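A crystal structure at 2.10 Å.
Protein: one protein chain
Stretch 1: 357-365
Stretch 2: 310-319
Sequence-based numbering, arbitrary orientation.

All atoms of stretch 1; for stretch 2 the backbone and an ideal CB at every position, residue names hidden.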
# COMPACT_ATOMS: atom_id res chain seq x y z
N GLN A 357 0.06 -19.49 -6.27
CA GLN A 357 0.04 -20.91 -6.62
C GLN A 357 -0.88 -21.64 -5.64
O GLN A 357 -1.59 -22.58 -6.00
CB GLN A 357 1.45 -21.50 -6.54
CG GLN A 357 1.51 -23.01 -6.65
CD GLN A 357 2.91 -23.56 -6.47
OE1 GLN A 357 3.82 -23.25 -7.24
NE2 GLN A 357 3.09 -24.37 -5.44
N GLU A 358 -0.86 -21.19 -4.39
CA GLU A 358 -1.67 -21.78 -3.34
C GLU A 358 -3.15 -21.41 -3.52
O GLU A 358 -4.04 -22.24 -3.30
CB GLU A 358 -1.17 -21.31 -1.97
CG GLU A 358 -1.94 -21.83 -0.77
CD GLU A 358 -2.02 -23.34 -0.73
OE1 GLU A 358 -1.19 -24.00 -1.39
OE2 GLU A 358 -2.92 -23.86 -0.03
N LEU A 359 -3.40 -20.17 -3.92
CA LEU A 359 -4.77 -19.70 -4.14
C LEU A 359 -5.40 -20.49 -5.27
O LEU A 359 -6.59 -20.81 -5.24
CB LEU A 359 -4.78 -18.20 -4.47
CG LEU A 359 -4.41 -17.24 -3.33
CD1 LEU A 359 -4.21 -15.84 -3.88
CD2 LEU A 359 -5.51 -17.24 -2.28
N LYS A 360 -4.60 -20.82 -6.28
CA LYS A 360 -5.09 -21.59 -7.41
C LYS A 360 -5.36 -23.04 -7.00
O LYS A 360 -6.34 -23.64 -7.43
CB LYS A 360 -4.09 -21.53 -8.56
CG LYS A 360 -3.91 -20.13 -9.13
CD LYS A 360 -2.94 -20.11 -10.30
CE LYS A 360 -2.77 -18.69 -10.83
NZ LYS A 360 -1.77 -18.62 -11.93
N ARG A 361 -4.49 -23.59 -6.16
CA ARG A 361 -4.66 -24.96 -5.70
C ARG A 361 -5.97 -25.12 -4.93
O ARG A 361 -6.60 -26.18 -4.99
CB ARG A 361 -3.50 -25.37 -4.79
CG ARG A 361 -3.55 -26.83 -4.35
CD ARG A 361 -2.53 -27.10 -3.26
NE ARG A 361 -2.90 -26.45 -2.01
CZ ARG A 361 -3.87 -26.88 -1.21
NH1 ARG A 361 -4.57 -27.96 -1.52
NH2 ARG A 361 -4.14 -26.22 -0.09
N GLN A 362 -6.37 -24.08 -4.21
CA GLN A 362 -7.61 -24.12 -3.44
C GLN A 362 -8.81 -23.76 -4.31
O GLN A 362 -9.95 -23.83 -3.85
CB GLN A 362 -7.54 -23.16 -2.25
CG GLN A 362 -6.43 -23.45 -1.27
CD GLN A 362 -6.60 -22.68 0.03
OE1 GLN A 362 -5.67 -22.58 0.84
NE2 GLN A 362 -7.79 -22.13 0.24
N GLY A 363 -8.55 -23.37 -5.55
CA GLY A 363 -9.62 -23.00 -6.45
C GLY A 363 -10.39 -21.76 -6.01
O GLY A 363 -11.59 -21.65 -6.26
N ILE A 364 -9.70 -20.83 -5.37
CA ILE A 364 -10.35 -19.61 -4.91
C ILE A 364 -10.73 -18.72 -6.09
O ILE A 364 -9.89 -18.37 -6.92
CB ILE A 364 -9.45 -18.86 -3.92
CG1 ILE A 364 -9.29 -19.70 -2.64
CG2 ILE A 364 -10.03 -17.49 -3.60
CD1 ILE A 364 -8.31 -19.13 -1.65
N ALA A 365 -12.00 -18.36 -6.15
CA ALA A 365 -12.55 -17.53 -7.22
C ALA A 365 -11.70 -16.34 -7.64
O ALA A 365 -11.38 -15.47 -6.83
CB ALA A 365 -13.95 -17.06 -6.84
N UNK A 310 -12.28 -17.82 7.06
CA UNK A 310 -11.62 -17.02 6.04
C UNK A 310 -10.76 -17.97 5.21
O UNK A 310 -10.58 -19.13 5.58
CB UNK A 310 -10.78 -15.90 6.66
N UNK A 311 -10.26 -17.49 4.07
CA UNK A 311 -9.39 -18.31 3.24
C UNK A 311 -8.03 -18.24 3.95
O UNK A 311 -7.77 -17.30 4.70
CB UNK A 311 -9.33 -17.83 1.79
N UNK A 312 -7.18 -19.23 3.71
CA UNK A 312 -5.88 -19.26 4.37
C UNK A 312 -4.74 -19.76 3.49
O UNK A 312 -4.83 -20.83 2.88
CB UNK A 312 -5.97 -20.14 5.62
N UNK A 313 -3.66 -18.98 3.45
CA UNK A 313 -2.46 -19.33 2.71
C UNK A 313 -1.42 -19.53 3.80
O UNK A 313 -1.04 -18.56 4.47
CB UNK A 313 -2.05 -18.27 1.68
N UNK A 314 -0.98 -20.76 4.00
CA UNK A 314 0.02 -21.03 5.03
C UNK A 314 1.40 -20.78 4.43
O UNK A 314 2.22 -21.70 4.32
CB UNK A 314 -0.10 -22.46 5.56
N UNK A 315 1.64 -19.54 4.05
CA UNK A 315 2.91 -19.17 3.43
C UNK A 315 4.11 -19.55 4.30
O UNK A 315 5.21 -19.78 3.78
CB UNK A 315 2.93 -17.67 3.15
N UNK A 316 3.91 -19.63 5.61
CA UNK A 316 4.98 -20.00 6.52
C UNK A 316 5.53 -21.38 6.13
O UNK A 316 6.74 -21.56 5.98
CB UNK A 316 4.48 -20.00 7.97
N UNK A 317 4.62 -22.34 5.98
CA UNK A 317 4.99 -23.70 5.63
C UNK A 317 5.36 -23.84 4.15
O UNK A 317 6.37 -24.47 3.82
CB UNK A 317 3.84 -24.65 5.97
N UNK A 318 4.56 -23.26 3.28
CA UNK A 318 4.83 -23.34 1.85
C UNK A 318 6.20 -22.74 1.53
O UNK A 318 6.96 -23.31 0.76
CB UNK A 318 3.73 -22.62 1.06
N UNK A 319 6.51 -21.59 2.12
CA UNK A 319 7.80 -20.96 1.86
C UNK A 319 8.94 -21.78 2.45
O UNK A 319 10.01 -21.89 1.84
CB UNK A 319 7.82 -19.54 2.43

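Position 310 lies out of reach of stretch 1, with nothing within 5.5 Å of its ideal CB, so the contact sets no rule here. It is T310, whose OG1 donates to the backbone O of 311 at 3.2 Å.

At 311 the backbone is extended, CA-to-CB points toward stretch 1, and the ideal CB sits 3.8 Å from I364 CD1. Beyond it lies the aliphatic side of I364, which would suit a branched aliphatic, a leucine or methionine, or a flat aromatic ring. The deposited residue is Y311, chi1 m. I364 CG2 lies over one face of the ring, and I364 CG1 stands 4.1 Å from its centroid, 30° off the normal, an off-centre CH-pi contact.

At 312 the strand alternation turns CA-to-CB away, so many side chains would fit; what stretch 1 meets is the backbone. The carbonyl O of this position lies 2.8 Å from Q362 OE1, an amide that is probably turned over in the model. The residue is L312, whose side chain keeps clear of stretch 1.

Position 313 starts sideways, but its ideal CB is 4.3 Å from E358 CG and 5.4 Å from L359 CD2. Those carbons offer an apolar niche beside the helix, suited to isoleucine, leucine or methionine. I313 occupies it with both chi angles m: CD1 packs 3.4 Å from L359 CD2 and 3.3 Å from E358 CG. The acid thus contributes its methylene to the packing while R361 NH2 forms a salt bridge with E358 OE2 at 2.7 Å.

Position 314 precedes a helix and has no stretch 1 atom near its ideal CB. Asp, Asn, Ser or Thr are the usual choices for such an N-cap position, and D314 is found. Its backbone N donates to a water at 2.9 Å, and that water makes a weak bond to E358 OE2, also 2.9 Å.

Positions 315, 316 and 317 begin the helix without touching stretch 1, leaving their choice free here; they are L315, N316 and V317.

At 318 CA-to-CB again points toward stretch 1, yet the ideal CB has nothing within 5.5 Å. A long apolar side chain could cross the gap to the E358 methylenes; leucine and methionine both suit. L318, m then t, places CD1 3.5 Å from E358 CG.

Position 319 is out of reach; S319 OG bonds to L315 O at 2.6 Å.

Stretch 2 (310-319) TYLIDLNVLS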
# COMPACT_ATOMS: atom_id res chain seq x y z
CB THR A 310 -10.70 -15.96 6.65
OG1 THR A 310 -9.54 -16.60 7.22
CG2 THR A 310 -11.42 -15.19 7.74
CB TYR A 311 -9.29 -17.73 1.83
CG TYR A 311 -10.54 -17.94 1.01
CD1 TYR A 311 -10.93 -19.21 0.60
CD2 TYR A 311 -11.34 -16.86 0.65
CE1 TYR A 311 -12.09 -19.41 -0.15
CE2 TYR A 311 -12.50 -17.04 -0.10
CZ TYR A 311 -12.87 -18.31 -0.49
OH TYR A 311 -14.02 -18.49 -1.23
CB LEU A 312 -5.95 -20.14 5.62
CG LEU A 312 -4.64 -20.37 6.38
CD1 LEU A 312 -4.24 -19.10 7.12
CD2 LEU A 312 -4.80 -21.53 7.36
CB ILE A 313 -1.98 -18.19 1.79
CG1 ILE A 313 -3.07 -17.80 0.80
CG2 ILE A 313 -0.72 -18.62 1.05
CD1 ILE A 313 -3.44 -18.90 -0.17
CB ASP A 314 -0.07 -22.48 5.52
CG ASP A 314 0.43 -22.65 6.94
OD1 ASP A 314 1.29 -21.86 7.37
OD2 ASP A 314 -0.04 -23.59 7.62
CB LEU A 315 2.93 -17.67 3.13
CG LEU A 315 3.95 -17.18 2.11
CD1 LEU A 315 3.81 -17.99 0.82
CD2 LEU A 315 3.71 -15.70 1.83
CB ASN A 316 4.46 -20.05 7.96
CG ASN A 316 5.56 -20.33 8.98
OD1 ASN A 316 6.23 -19.41 9.46
ND2 ASN A 316 5.75 -21.60 9.30
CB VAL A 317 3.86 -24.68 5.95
CG1 VAL A 317 4.25 -26.10 5.53
CG2 VAL A 317 3.55 -24.63 7.44
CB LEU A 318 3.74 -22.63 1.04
CG LEU A 318 2.33 -23.24 1.14
CD1 LEU A 318 1.32 -22.33 0.45
CD2 LEU A 318 2.33 -24.62 0.50
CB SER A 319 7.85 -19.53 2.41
OG SER A 319 7.78 -19.51 3.82
O HOH W 1 -2.06 -23.06 2.63
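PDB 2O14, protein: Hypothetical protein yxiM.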